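Local coordinates for fatty acid amide hydrolase (Candida albicans, PDB 6KVR), which probably hydrolyses amides of monocarboxylic acids to the carboxylate and ammonium, as a member of the amidase signature family, at residues Pro382-Met395 with Leu440-Asn452. Numbering follows the deposited sequence.
Sequences PPNTKLAYETVHKM and LNVTRDQLRDQYN
Tyr451 and Gln450 take hold of the turn leading into helix 385-395. The hydroxyl OH of Tyr451 donates to the carbonyl O of Pro383 over 2.8 Å, with that oxygen lying at the ring's edge, near its plane. Beside it, Gln450 slides past the Pro383 ring in the opposite direction; with CG anti to the backbone N and the chain extended beyond, its amide is carried out to Asn384. Gln450 OE1 accepts from Asn384 ND2 at 2.8 Å: ND2 lies in the carbonyl plane, on a lone pair of OE1, and the N-H...OE1 angle is 160°, although the two amide planes are turned 62° apart. Asn384 occupies the N-cap position, yet its side chain makes no capping bond.

Further along, the interface is mostly apolar. Leu447 sends CD1 to Ala388 CB (4.0 Å) and CD2 to Asn384 CB, while Leu387 and Thr443 meet tip to tip. The hydroxyl of Thr391 touches Thr443 CG2 but bonds back to Leu387 O (2.8 Å), which also takes Thr391 N from the opposite face. Selenomethionine Met395 lays CG against Leu440 CD1 (4.0 Å) and ends with CE beside Arg444 CB (3.7 Å).

Arg444 NH2 forms a salt bridge with Glu290 of the second subunit; NE and NH2 also bridge to Asp445 OD1, and NH1 bonds Ser291 O. Asn441 OD1 is taken by Ser291 OG.

In this helix-helix packing, segments 385-395 and 440-452 run roughly antiparallel (141°), axes 10.1 Å apart at closest. The first helix follows edge strand 376-379, the second precedes strand 462-466. Helix 482-490 packs against Ala388, Val392 and Tyr451, while the second subunit meets helix 434-457.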
loop_
_atom_site.group_PDB
_atom_site.type_symbol
_atom_site.label_atom_id
_atom_site.label_comp_id
_atom_site.label_asym_id
_atom_site.label_seq_id
_atom_site.Cartn_x
_atom_site.Cartn_y
_atom_site.Cartn_z
ATOM N N PRO A 382 -5.849 9.527 -23.955
ATOM C CA PRO A 382 -5.122 9.178 -22.722
ATOM C C PRO A 382 -3.632 9.049 -22.974
ATOM O O PRO A 382 -3.206 8.379 -23.925
ATOM C CB PRO A 382 -5.743 7.832 -22.321
ATOM C CG PRO A 382 -6.193 7.240 -23.614
ATOM C CD PRO A 382 -6.675 8.411 -24.448
ATOM N N PRO A 383 -2.806 9.679 -22.146
ATOM C CA PRO A 383 -1.367 9.740 -22.429
ATOM C C PRO A 383 -0.603 8.518 -21.945
ATOM O O PRO A 383 -0.982 7.845 -20.984
ATOM C CB PRO A 383 -0.912 10.993 -21.666
ATOM C CG PRO A 383 -1.890 11.092 -20.518
ATOM C CD PRO A 383 -3.197 10.499 -20.986
ATOM N N ASN A 384 0.496 8.240 -22.645
ATOM C CA ASN A 384 1.470 7.235 -22.227
ATOM C C ASN A 384 0.873 5.837 -22.096
ATOM O O ASN A 384 1.399 5.023 -21.339
ATOM C CB ASN A 384 2.137 7.622 -20.905
ATOM C CG ASN A 384 3.268 8.582 -21.100
ATOM O OD1 ASN A 384 4.060 8.429 -22.021
ATOM N ND2 ASN A 384 3.353 9.586 -20.237
ATOM N N THR A 385 -0.219 5.538 -22.820
ATOM C CA THR A 385 -0.796 4.195 -22.749
ATOM C C THR A 385 0.178 3.128 -23.249
ATOM O O THR A 385 0.165 2.001 -22.753
ATOM C CB THR A 385 -2.115 4.117 -23.531
ATOM O OG1 THR A 385 -1.924 4.592 -24.865
ATOM C CG2 THR A 385 -3.216 4.951 -22.840
ATOM N N LYS A 386 1.039 3.461 -24.207
ATOM C CA LYS A 386 2.045 2.505 -24.651
ATOM C C LYS A 386 3.047 2.201 -23.541
ATOM O O LYS A 386 3.383 1.036 -23.303
ATOM C CB LYS A 386 2.759 3.027 -25.898
ATOM C CG LYS A 386 3.838 2.083 -26.422
ATOM C CD LYS A 386 4.327 2.524 -27.790
ATOM C CE LYS A 386 5.572 1.749 -28.207
ATOM N NZ LYS A 386 6.065 2.164 -29.556
ATOM N N LEU A 387 3.547 3.233 -22.851
ATOM C CA LEU A 387 4.428 2.968 -21.719
ATOM C C LEU A 387 3.702 2.178 -20.632
ATOM O O LEU A 387 4.276 1.258 -20.034
ATOM C CB LEU A 387 4.979 4.284 -21.166
ATOM C CG LEU A 387 5.995 4.193 -20.024
ATOM C CD1 LEU A 387 7.267 3.486 -20.484
ATOM C CD2 LEU A 387 6.303 5.595 -19.483
ATOM N N ALA A 388 2.437 2.526 -20.355
ATOM C CA ALA A 388 1.692 1.807 -19.328
ATOM C C ALA A 388 1.542 0.337 -19.700
ATOM O O ALA A 388 1.772 -0.545 -18.866
ATOM C CB ALA A 388 0.324 2.450 -19.102
ATOM N N TYR A 389 1.218 0.058 -20.964
ATOM C CA TYR A 389 1.021 -1.321 -21.408
ATOM C C TYR A 389 2.308 -2.123 -21.295
ATOM O O TYR A 389 2.311 -3.237 -20.758
ATOM C CB TYR A 389 0.504 -1.338 -22.847
ATOM C CG TYR A 389 0.313 -2.729 -23.413
ATOM C CD1 TYR A 389 -0.837 -3.463 -23.138
ATOM C CD2 TYR A 389 1.287 -3.315 -24.227
ATOM C CE1 TYR A 389 -1.027 -4.735 -23.674
ATOM C CE2 TYR A 389 1.107 -4.602 -24.762
ATOM C CZ TYR A 389 -0.048 -5.306 -24.478
ATOM O OH TYR A 389 -0.228 -6.585 -24.994
ATOM N N GLU A 390 3.420 -1.553 -21.771
ATOM C CA GLU A 390 4.701 -2.248 -21.731
ATOM C C GLU A 390 5.185 -2.441 -20.304
ATOM O O GLU A 390 5.727 -3.499 -19.962
ATOM C CB GLU A 390 5.762 -1.475 -22.524
ATOM C CG GLU A 390 5.729 -1.757 -24.017
ATOM C CD GLU A 390 6.348 -0.638 -24.850
ATOM O OE1 GLU A 390 6.167 -0.654 -26.088
ATOM O OE2 GLU A 390 7.036 0.240 -24.275
ATOM N N THR A 391 5.023 -1.421 -19.456
ATOM C CA THR A 391 5.507 -1.555 -18.087
ATOM C C THR A 391 4.737 -2.637 -17.343
ATOM O O THR A 391 5.332 -3.480 -16.666
ATOM C CB THR A 391 5.413 -0.219 -17.341
ATOM O OG1 THR A 391 6.172 0.771 -18.041
ATOM C CG2 THR A 391 5.981 -0.370 -15.921
ATOM N N VAL A 392 3.407 -2.644 -17.464
ATOM C CA VAL A 392 2.663 -3.618 -16.680
ATOM C C VAL A 392 2.896 -5.027 -17.213
ATOM O O VAL A 392 2.995 -5.985 -16.437
ATOM C CB VAL A 392 1.166 -3.256 -16.620
ATOM C CG1 VAL A 392 0.406 -3.663 -17.902
ATOM C CG2 VAL A 392 0.544 -3.882 -15.350
ATOM N N HIS A 393 3.074 -5.179 -18.525
ATOM C CA HIS A 393 3.322 -6.522 -19.036
ATOM C C HIS A 393 4.723 -7.011 -18.694
ATOM O O HIS A 393 4.922 -8.219 -18.539
ATOM C CB HIS A 393 3.044 -6.590 -20.538
ATOM C CG HIS A 393 1.579 -6.679 -20.846
ATOM N ND1 HIS A 393 0.688 -5.683 -20.506
ATOM C CD2 HIS A 393 0.832 -7.700 -21.326
ATOM C CE1 HIS A 393 -0.538 -6.060 -20.828
ATOM N NE2 HIS A 393 -0.478 -7.282 -21.327
ATOM N N LYS A 394 5.704 -6.104 -18.561
ATOM C CA LYS A 394 6.998 -6.526 -18.035
ATOM C C LYS A 394 6.845 -6.996 -16.598
ATOM O O LYS A 394 7.448 -8.000 -16.196
ATOM C CB LYS A 394 8.015 -5.377 -18.107
ATOM C CG LYS A 394 8.560 -5.043 -19.491
ATOM C CD LYS A 394 9.574 -3.892 -19.367
ATOM C CE LYS A 394 10.055 -3.362 -20.719
ATOM N NZ LYS A 394 10.387 -1.892 -20.628
HETATM N N MSE A 395 6.020 -6.286 -15.817
HETATM C CA MSE A 395 5.830 -6.542 -14.386
HETATM C C MSE A 395 5.268 -7.934 -14.176
HETATM O O MSE A 395 5.634 -8.616 -13.218
HETATM C CB MSE A 395 4.878 -5.520 -13.743
HETATM C CG MSE A 395 5.507 -4.194 -13.320
HETATM SE SE MSE A 395 4.126 -2.901 -12.712
HETATM C CE MSE A 395 5.265 -1.526 -11.942
ATOM N N LEU A 440 10.762 -0.081 -12.836
ATOM C CA LEU A 440 9.366 -0.232 -13.266
ATOM C C LEU A 440 8.401 0.408 -12.260
ATOM O O LEU A 440 7.406 1.023 -12.656
ATOM C CB LEU A 440 9.017 -1.703 -13.465
ATOM C CG LEU A 440 9.803 -2.552 -14.474
ATOM C CD1 LEU A 440 9.330 -3.999 -14.383
ATOM C CD2 LEU A 440 9.700 -2.012 -15.918
ATOM N N ASN A 441 8.685 0.261 -10.954
ATOM C CA ASN A 441 7.893 0.900 -9.902
ATOM C C ASN A 441 7.883 2.419 -10.055
ATOM O O ASN A 441 6.860 3.067 -9.799
ATOM C CB ASN A 441 8.462 0.546 -8.517
ATOM C CG ASN A 441 8.249 -0.905 -8.133
ATOM O OD1 ASN A 441 7.413 -1.614 -8.718
ATOM N ND2 ASN A 441 9.007 -1.361 -7.134
ATOM N N VAL A 442 9.038 3.002 -10.397
ATOM C CA VAL A 442 9.139 4.449 -10.588
ATOM C C VAL A 442 8.234 4.890 -11.731
ATOM O O VAL A 442 7.476 5.858 -11.606
ATOM C CB VAL A 442 10.604 4.868 -10.837
ATOM C CG1 VAL A 442 10.675 6.307 -11.371
ATOM C CG2 VAL A 442 11.442 4.745 -9.554
ATOM N N THR A 443 8.302 4.179 -12.861
ATOM C CA THR A 443 7.410 4.449 -13.989
ATOM C C THR A 443 5.941 4.394 -13.571
ATOM O O THR A 443 5.143 5.260 -13.948
ATOM C CB THR A 443 7.673 3.436 -15.102
ATOM O OG1 THR A 443 9.025 3.562 -15.551
ATOM C CG2 THR A 443 6.729 3.662 -16.245
ATOM N N ARG A 444 5.566 3.363 -12.808
ATOM C CA ARG A 444 4.190 3.229 -12.332
ATOM C C ARG A 444 3.765 4.447 -11.522
ATOM O O ARG A 444 2.647 4.954 -11.675
ATOM C CB ARG A 444 4.059 1.964 -11.482
ATOM C CG ARG A 444 2.711 1.783 -10.814
ATOM C CD ARG A 444 2.823 0.791 -9.669
ATOM N NE ARG A 444 3.605 1.360 -8.582
ATOM C CZ ARG A 444 4.093 0.689 -7.545
ATOM N NH1 ARG A 444 3.878 -0.608 -7.392
ATOM N NH2 ARG A 444 4.811 1.341 -6.633
ATOM N N ASP A 445 4.630 4.912 -10.635
ATOM C CA ASP A 445 4.261 6.044 -9.802
ATOM C C ASP A 445 4.113 7.309 -10.637
ATOM O O ASP A 445 3.214 8.123 -10.383
ATOM C CB ASP A 445 5.287 6.217 -8.687
ATOM C CG ASP A 445 5.191 5.107 -7.644
ATOM O OD1 ASP A 445 4.200 4.323 -7.688
ATOM O OD2 ASP A 445 6.087 5.034 -6.768
ATOM N N GLN A 446 4.967 7.481 -11.658
ATOM C CA GLN A 446 4.842 8.645 -12.534
ATOM C C GLN A 446 3.535 8.616 -13.316
ATOM O O GLN A 446 2.885 9.655 -13.487
ATOM C CB GLN A 446 6.033 8.727 -13.485
ATOM C CG GLN A 446 7.285 9.233 -12.812
ATOM C CD GLN A 446 8.526 8.966 -13.640
ATOM O OE1 GLN A 446 8.493 8.181 -14.581
ATOM N NE2 GLN A 446 9.624 9.641 -13.307
ATOM N N LEU A 447 3.143 7.438 -13.807
ATOM C CA LEU A 447 1.880 7.310 -14.526
ATOM C C LEU A 447 0.698 7.611 -13.620
ATOM O O LEU A 447 -0.238 8.312 -14.017
ATOM C CB LEU A 447 1.746 5.901 -15.101
ATOM C CG LEU A 447 2.740 5.582 -16.212
ATOM C CD1 LEU A 447 2.812 4.081 -16.381
ATOM C CD2 LEU A 447 2.330 6.270 -17.515
ATOM N N ARG A 448 0.717 7.061 -12.403
ATOM C CA ARG A 448 -0.356 7.308 -11.449
ATOM C C ARG A 448 -0.520 8.797 -11.163
ATOM O O ARG A 448 -1.650 9.299 -11.082
ATOM C CB ARG A 448 -0.088 6.548 -10.153
ATOM C CG ARG A 448 -0.416 5.075 -10.255
ATOM C CD ARG A 448 -0.055 4.332 -8.973
ATOM N NE ARG A 448 -0.246 2.895 -9.146
ATOM C CZ ARG A 448 -0.188 2.006 -8.162
ATOM N NH1 ARG A 448 0.134 2.366 -6.927
ATOM N NH2 ARG A 448 -0.466 0.728 -8.424
ATOM N N ASP A 449 0.591 9.519 -11.001
ATOM C CA ASP A 449 0.492 10.951 -10.751
ATOM C C ASP A 449 -0.021 11.675 -11.986
ATOM O O ASP A 449 -0.870 12.569 -11.878
ATOM C CB ASP A 449 1.846 11.515 -10.313
ATOM C CG ASP A 449 2.152 11.218 -8.847
ATOM O OD1 ASP A 449 1.208 11.211 -8.028
ATOM O OD2 ASP A 449 3.336 10.987 -8.508
ATOM N N GLN A 450 0.465 11.287 -13.172
ATOM C CA GLN A 450 0.024 11.957 -14.390
ATOM C C GLN A 450 -1.494 11.892 -14.517
ATOM O O GLN A 450 -2.140 12.897 -14.829
ATOM C CB GLN A 450 0.706 11.337 -15.616
ATOM C CG GLN A 450 0.358 12.039 -16.920
ATOM C CD GLN A 450 1.141 11.520 -18.128
ATOM O OE1 GLN A 450 1.694 10.419 -18.114
ATOM N NE2 GLN A 450 1.200 12.331 -19.173
ATOM N N TYR A 451 -2.083 10.730 -14.225
ATOM C CA TYR A 451 -3.520 10.541 -14.390
ATOM C C TYR A 451 -4.302 11.145 -13.235
ATOM O O TYR A 451 -5.405 11.667 -13.432
ATOM C CB TYR A 451 -3.848 9.043 -14.517
ATOM C CG TYR A 451 -3.753 8.526 -15.924
ATOM C CD1 TYR A 451 -2.520 8.373 -16.539
ATOM C CD2 TYR A 451 -4.896 8.213 -16.648
ATOM C CE1 TYR A 451 -2.427 7.928 -17.833
ATOM C CE2 TYR A 451 -4.815 7.755 -17.945
ATOM C CZ TYR A 451 -3.575 7.615 -18.532
ATOM O OH TYR A 451 -3.476 7.146 -19.828
ATOM N N ASN A 452 -3.774 11.042 -12.019
ATOM C CA ASN A 452 -4.457 11.661 -10.893
ATOM C C ASN A 452 -4.450 13.178 -11.046
ATOM O O ASN A 452 -5.470 13.832 -10.814
ATOM C CB ASN A 452 -3.803 11.205 -9.584
ATOM C CG ASN A 452 -4.434 11.826 -8.340
ATOM O OD1 ASN A 452 -5.627 11.654 -8.065
ATOM N ND2 ASN A 452 -3.611 12.518 -7.556
#